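Local atomic coordinates of oxidoreductase (Ralstonia eutropha, PDB entry 3HJ9), a protein that binds flavin mononucleotide and probably works as an FMN-dependent oxidoreductase of the nitroreductase family. Residues Q64-A73 with M167-A178. Numbering follows the deposited sequence.
Sequences QLSELLWAAA and MAENAYLYCASA
Tyr174 is the knob of a knobs-into-holes contact, its side chain seated among Gln64, Glu67, Leu68 and Ala71 where two helices of the FMN-binding nitroreductase fold run roughly antiparallel. Their axes, inclined at 144°, approach to 7.4 Å. With CG anti to the backbone N (chi1 177°), the tyrosine reaches across to the other helix and lays one ring face against its backbone: Glu67 C stands over the ring centre, 4.2 Å above the plane, and Leu68 N nearer the rim. Tyr174 OH donates to the anti lone pair of Glu67 OE1, 2.9 Å away, while the carboxylate stands almost upright to the ring. These two constraints, backbone against one face and acceptor at the hydroxyl, should fix the ring's rotation. Beside the ring, Leu68 CD1 meets Ala171 CB at 3.8 Å. With only methyl groups at Ala72 and Ala171, the helices come close, the CA atoms of Ala72 and Met167 lying 4.6 Å apart. Met167, present as selenomethionine and bent at chi3, brings CE to Ala73 CB at 3.8 Å; its side chain also touches strand 94-100 and lies about 8 Å from the FMN. In the second shell, Lys63 NZ forms a salt bridge with Glu67 OE2, the carboxylate's other oxygen, and Ile211 of strand 203-212 packs on Leu68 and Cys175. Thr84 OG1 shares the Ala71 carbonyl with Asn170, a residue that also touches Leu46 of the second subunit. Asn170 ND2 donates to Ala71 O at 3.0 Å in a bent bond (N-H...O 140°), tilted out of the carbonyl plane.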
ATOM      1  N   GLN A  64      -7.750   2.239 -20.342  1.00 21.48           N
ATOM      2  CA  GLN A  64      -6.789   2.507 -19.291  1.00 23.39           C
ATOM      3  C   GLN A  64      -7.466   3.012 -18.033  1.00 23.68           C
ATOM      4  O   GLN A  64      -7.094   2.581 -16.949  1.00 23.78           O
ATOM      5  CB  GLN A  64      -5.675   3.452 -19.717  1.00 25.32           C
ATOM      6  CG  GLN A  64      -4.640   2.809 -20.627  1.00 27.23           C
ATOM      7  CD  GLN A  64      -3.422   3.699 -20.855  1.00 28.59           C
ATOM      8  OE1 GLN A  64      -3.458   4.910 -20.595  1.00 29.38           O
ATOM      9  NE2 GLN A  64      -2.338   3.103 -21.366  1.00 29.38           N
ATOM     10  N   LEU A  65      -8.443   3.919 -18.157  1.00 23.01           N
ATOM     11  CA  LEU A  65      -9.186   4.362 -16.958  1.00 21.53           C
ATOM     12  C   LEU A  65      -9.801   3.150 -16.238  1.00 21.03           C
ATOM     13  O   LEU A  65      -9.712   3.024 -15.016  1.00 20.80           O
ATOM     14  CB  LEU A  65     -10.270   5.355 -17.331  1.00 20.19           C
ATOM     15  CG  LEU A  65     -11.121   5.984 -16.224  1.00 19.18           C
ATOM     16  CD1 LEU A  65     -10.250   6.679 -15.163  1.00 17.00           C
ATOM     17  CD2 LEU A  65     -12.144   6.944 -16.890  1.00 18.63           C
ATOM     18  N   SER A  66     -10.372   2.245 -17.022  1.00 21.02           N
ATOM     19  CA  SER A  66     -10.999   1.029 -16.506  1.00 20.97           C
ATOM     20  C   SER A  66     -10.038   0.136 -15.749  1.00 20.92           C
ATOM     21  O   SER A  66     -10.312  -0.247 -14.612  1.00 20.22           O
ATOM     22  CB  SER A  66     -11.625   0.240 -17.656  1.00 20.60           C
ATOM     23  OG  SER A  66     -12.052  -1.047 -17.246  1.00 21.18           O
ATOM     24  N   GLU A  67      -8.921  -0.199 -16.391  1.00 20.83           N
ATOM     25  CA  GLU A  67      -7.915  -1.069 -15.783  1.00 20.86           C
ATOM     26  C   GLU A  67      -7.262  -0.472 -14.517  1.00 19.02           C
ATOM     27  O   GLU A  67      -7.042  -1.183 -13.556  1.00 19.02           O
ATOM     28  CB  GLU A  67      -6.884  -1.520 -16.827  1.00 21.64           C
ATOM     29  CG  GLU A  67      -7.489  -2.429 -17.894  1.00 23.28           C
ATOM     30  CD  GLU A  67      -6.509  -2.872 -18.949  1.00 24.88           C
ATOM     31  OE1 GLU A  67      -5.440  -2.234 -19.094  1.00 27.23           O
ATOM     32  OE2 GLU A  67      -6.806  -3.875 -19.632  1.00 28.10           O
ATOM     33  N   LEU A  68      -7.022   0.830 -14.525  1.00 18.82           N
ATOM     34  CA  LEU A  68      -6.471   1.585 -13.381  1.00 18.31           C
ATOM     35  C   LEU A  68      -7.397   1.483 -12.170  1.00 19.33           C
ATOM     36  O   LEU A  68      -6.952   1.141 -11.034  1.00 19.33           O
ATOM     37  CB  LEU A  68      -6.321   3.082 -13.752  1.00 18.72           C
ATOM     38  CG  LEU A  68      -5.964   4.090 -12.654  1.00 19.62           C
ATOM     39  CD1 LEU A  68      -4.555   3.781 -12.066  1.00 17.87           C
ATOM     40  CD2 LEU A  68      -6.090   5.539 -13.188  1.00 19.21           C
ATOM     41  N   LEU A  69      -8.672   1.804 -12.412  1.00 18.33           N
ATOM     42  CA  LEU A  69      -9.685   1.737 -11.369  1.00 18.30           C
ATOM     43  C   LEU A  69      -9.827   0.302 -10.844  1.00 16.74           C
ATOM     44  O   LEU A  69      -9.873   0.131  -9.659  1.00 16.94           O
ATOM     45  CB  LEU A  69     -11.033   2.330 -11.816  1.00 17.41           C
ATOM     46  CG  LEU A  69     -11.012   3.858 -11.966  1.00 18.19           C
ATOM     47  CD1 LEU A  69     -12.254   4.313 -12.671  1.00 18.25           C
ATOM     48  CD2 LEU A  69     -10.883   4.571 -10.618  1.00 18.11           C
ATOM     49  N   TRP A  70      -9.872  -0.688 -11.739  1.00 17.03           N
ATOM     50  CA  TRP A  70      -9.938  -2.099 -11.334  1.00 17.51           C
ATOM     51  C   TRP A  70      -8.683  -2.519 -10.518  1.00 17.41           C
ATOM     52  O   TRP A  70      -8.812  -3.238  -9.506  1.00 17.79           O
ATOM     53  CB  TRP A  70     -10.146  -3.002 -12.537  1.00 17.37           C
ATOM     54  CG  TRP A  70     -10.258  -4.414 -12.140  1.00 16.77           C
ATOM     55  CD1 TRP A  70     -11.367  -5.062 -11.698  1.00 17.46           C
ATOM     56  CD2 TRP A  70      -9.199  -5.354 -12.119  1.00 17.29           C
ATOM     57  NE1 TRP A  70     -11.062  -6.363 -11.383  1.00 17.91           N
ATOM     58  CE2 TRP A  70      -9.729  -6.569 -11.631  1.00 17.05           C
ATOM     59  CE3 TRP A  70      -7.840  -5.284 -12.459  1.00 17.78           C
ATOM     60  CZ2 TRP A  70      -8.958  -7.721 -11.490  1.00 17.81           C
ATOM     61  CZ3 TRP A  70      -7.059  -6.439 -12.325  1.00 18.21           C
ATOM     62  CH2 TRP A  70      -7.627  -7.643 -11.855  1.00 18.05           C
ATOM     63  N   ALA A  71      -7.498  -2.122 -10.999  1.00 17.01           N
ATOM     64  CA  ALA A  71      -6.237  -2.385 -10.308  1.00 17.70           C
ATOM     65  C   ALA A  71      -6.344  -1.837  -8.879  1.00 19.45           C
ATOM     66  O   ALA A  71      -6.187  -2.608  -7.913  1.00 19.03           O
ATOM     67  CB  ALA A  71      -5.020  -1.779 -11.063  1.00 17.62           C
ATOM     68  N   ALA A  72      -6.762  -0.575  -8.751  1.00 19.94           N
ATOM     69  CA  ALA A  72      -6.862   0.077  -7.417  1.00 21.19           C
ATOM     70  C   ALA A  72      -7.949  -0.471  -6.492  1.00 22.42           C
ATOM     71  O   ALA A  72      -7.675  -0.743  -5.299  1.00 24.34           O
ATOM     72  CB  ALA A  72      -7.018   1.598  -7.563  1.00 21.70           C
ATOM     73  N   ALA A  73      -9.152  -0.712  -7.032  1.00 21.12           N
ATOM     74  CA  ALA A  73     -10.333  -1.012  -6.189  1.00 19.71           C
ATOM     75  C   ALA A  73     -11.275  -2.112  -6.656  1.00 18.38           C
ATOM     76  O   ALA A  73     -12.313  -2.297  -6.033  1.00 18.76           O
ATOM     77  CB  ALA A  73     -11.148   0.291  -6.083  1.00 18.41           C
HETATM   78  N   MSE A 167      -3.946   0.165  -2.156  1.00 16.93           N
HETATM   79  CA  MSE A 167      -4.735   0.445  -3.353  1.00 18.54           C
HETATM   80  C   MSE A 167      -3.996   1.412  -4.260  1.00 17.63           C
HETATM   81  O   MSE A 167      -3.954   1.227  -5.496  1.00 17.95           O
HETATM   82  CB  MSE A 167      -6.101   1.015  -2.983  1.00 18.92           C
HETATM   83  CG  MSE A 167      -6.905   0.027  -2.195  1.00 19.03           C
HETATM   84 SE   MSE A 167      -8.365   0.901  -1.253  0.75 21.26          SE
HETATM   85  CE  MSE A 167      -9.764   0.661  -2.521  1.00 21.51           C
ATOM     86  N   ALA A 168      -3.389   2.418  -3.643  1.00 18.19           N
ATOM     87  CA  ALA A 168      -2.536   3.379  -4.389  1.00 18.99           C
ATOM     88  C   ALA A 168      -1.319   2.633  -4.957  1.00 19.34           C
ATOM     89  O   ALA A 168      -0.834   3.003  -6.028  1.00 20.41           O
ATOM     90  CB  ALA A 168      -2.074   4.527  -3.485  1.00 16.74           C
ATOM     91  N   GLU A 169      -0.831   1.575  -4.268  1.00 20.44           N
ATOM     92  CA  GLU A 169       0.320   0.813  -4.791  1.00 19.61           C
ATOM     93  C   GLU A 169      -0.063  -0.009  -6.026  1.00 20.06           C
ATOM     94  O   GLU A 169       0.707  -0.082  -6.985  1.00 20.90           O
ATOM     95  CB  GLU A 169       0.969  -0.063  -3.712  1.00 19.88           C
ATOM     96  CG  GLU A 169       2.258  -0.733  -4.133  1.00 19.80           C
ATOM     97  CD  GLU A 169       3.394   0.226  -4.492  1.00 21.69           C
ATOM     98  OE1 GLU A 169       3.231   1.465  -4.367  1.00 21.36           O
ATOM     99  OE2 GLU A 169       4.479  -0.280  -4.897  1.00 22.58           O
ATOM    100  N   ASN A 170      -1.244  -0.638  -5.998  1.00 18.48           N
ATOM    101  CA  ASN A 170      -1.762  -1.311  -7.179  1.00 17.02           C
ATOM    102  C   ASN A 170      -1.806  -0.330  -8.364  1.00 17.48           C
ATOM    103  O   ASN A 170      -1.455  -0.703  -9.477  1.00 19.08           O
ATOM    104  CB  ASN A 170      -3.177  -1.867  -6.961  1.00 14.66           C
ATOM    105  CG  ASN A 170      -3.213  -3.083  -6.059  1.00 15.14           C
ATOM    106  OD1 ASN A 170      -2.171  -3.604  -5.656  1.00 13.52           O
ATOM    107  ND2 ASN A 170      -4.433  -3.530  -5.714  1.00 13.12           N
ATOM    108  N   ALA A 171      -2.249   0.900  -8.108  1.00 18.69           N
ATOM    109  CA  ALA A 171      -2.351   1.958  -9.166  1.00 18.75           C
ATOM    110  C   ALA A 171      -0.980   2.345  -9.716  1.00 17.84           C
ATOM    111  O   ALA A 171      -0.818   2.536 -10.943  1.00 21.23           O
ATOM    112  CB  ALA A 171      -3.116   3.215  -8.638  1.00 18.62           C
ATOM    113  N   TYR A 172      -0.013   2.533  -8.814  1.00 17.85           N
ATOM    114  CA  TYR A 172       1.397   2.776  -9.210  1.00 17.41           C
ATOM    115  C   TYR A 172       1.961   1.727 -10.152  1.00 15.95           C
ATOM    116  O   TYR A 172       2.546   2.059 -11.185  1.00 16.77           O
ATOM    117  CB  TYR A 172       2.322   2.821  -7.996  1.00 18.33           C
ATOM    118  CG  TYR A 172       2.659   4.160  -7.410  1.00 17.90           C
ATOM    119  CD1 TYR A 172       3.448   5.072  -8.111  1.00 19.14           C
ATOM    120  CD2 TYR A 172       2.293   4.480  -6.091  1.00 18.49           C
ATOM    121  CE1 TYR A 172       3.834   6.326  -7.506  1.00 19.18           C
ATOM    122  CE2 TYR A 172       2.687   5.699  -5.498  1.00 17.19           C
ATOM    123  CZ  TYR A 172       3.436   6.603  -6.187  1.00 17.45           C
ATOM    124  OH  TYR A 172       3.795   7.769  -5.551  1.00 17.17           O
ATOM    125  N   LEU A 173       1.783   0.467  -9.757  1.00 15.32           N
ATOM    126  CA  LEU A 173       2.243  -0.693 -10.517  1.00 15.62           C
ATOM    127  C   LEU A 173       1.528  -0.780 -11.873  1.00 15.67           C
ATOM    128  O   LEU A 173       2.189  -1.012 -12.911  1.00 16.58           O
ATOM    129  CB  LEU A 173       2.118  -2.005  -9.695  1.00 15.41           C
ATOM    130  CG  LEU A 173       3.048  -2.093  -8.464  1.00 15.65           C
ATOM    131  CD1 LEU A 173       2.706  -3.280  -7.556  1.00 14.97           C
ATOM    132  CD2 LEU A 173       4.549  -2.099  -8.856  1.00 14.08           C
ATOM    133  N   TYR A 174       0.211  -0.529 -11.882  1.00 16.48           N
ATOM    134  CA  TYR A 174      -0.532  -0.465 -13.152  1.00 17.28           C
ATOM    135  C   TYR A 174       0.064   0.645 -14.048  1.00 16.77           C
ATOM    136  O   TYR A 174       0.356   0.401 -15.228  1.00 15.79           O
ATOM    137  CB  TYR A 174      -2.060  -0.316 -12.970  1.00 17.41           C
ATOM    138  CG  TYR A 174      -2.693  -0.193 -14.298  1.00 18.69           C
ATOM    139  CD1 TYR A 174      -2.929  -1.322 -15.089  1.00 19.78           C
ATOM    140  CD2 TYR A 174      -2.933   1.068 -14.849  1.00 20.47           C
ATOM    141  CE1 TYR A 174      -3.444  -1.185 -16.392  1.00 20.11           C
ATOM    142  CE2 TYR A 174      -3.442   1.211 -16.150  1.00 20.55           C
ATOM    143  CZ  TYR A 174      -3.707   0.091 -16.901  1.00 20.46           C
ATOM    144  OH  TYR A 174      -4.187   0.271 -18.177  1.00 21.43           O
ATOM    145  N   CYS A 175       0.305   1.818 -13.474  1.00 16.42           N
ATOM    146  CA  CYS A 175       0.868   2.934 -14.245  1.00 18.03           C
ATOM    147  C   CYS A 175       2.205   2.572 -14.886  1.00 18.41           C
ATOM    148  O   CYS A 175       2.423   2.859 -16.085  1.00 19.03           O
ATOM    149  CB  CYS A 175       0.954   4.205 -13.405  1.00 18.97           C
ATOM    150  SG  CYS A 175      -0.698   4.855 -13.102  1.00 21.56           S
ATOM    151  N   ALA A 176       3.043   1.873 -14.117  1.00 17.68           N
ATOM    152  CA  ALA A 176       4.343   1.385 -14.589  1.00 18.27           C
ATOM    153  C   ALA A 176       4.152   0.382 -15.727  1.00 17.71           C
ATOM    154  O   ALA A 176       4.870   0.459 -16.717  1.00 17.11           O
ATOM    155  CB  ALA A 176       5.169   0.762 -13.443  1.00 16.98           C
ATOM    156  N   SER A 177       3.197  -0.550 -15.585  1.00 19.50           N
ATOM    157  CA  SER A 177       2.912  -1.524 -16.667  1.00 20.20           C
ATOM    158  C   SER A 177       2.428  -0.867 -17.960  1.00 19.62           C
ATOM    159  O   SER A 177       2.733  -1.359 -19.009  1.00 21.98           O
ATOM    160  CB  SER A 177       1.839  -2.551 -16.275  1.00 20.76           C
ATOM    161  OG  SER A 177       0.523  -1.981 -16.290  1.00 22.36           O
ATOM    162  N   ALA A 178       1.643   0.208 -17.852  1.00 19.65           N
ATOM    163  CA  ALA A 178       1.002   0.905 -18.995  1.00 19.55           C
ATOM    164  C   ALA A 178       1.704   2.176 -19.511  1.00 20.73           C
ATOM    165  O   ALA A 178       1.139   2.887 -20.367  1.00 22.57           O
ATOM    166  CB  ALA A 178      -0.441   1.257 -18.617  1.00 18.55           C
TER
HETATM  167  O   HOH W   1       0.123   5.217 -22.466  1.00 33.47           O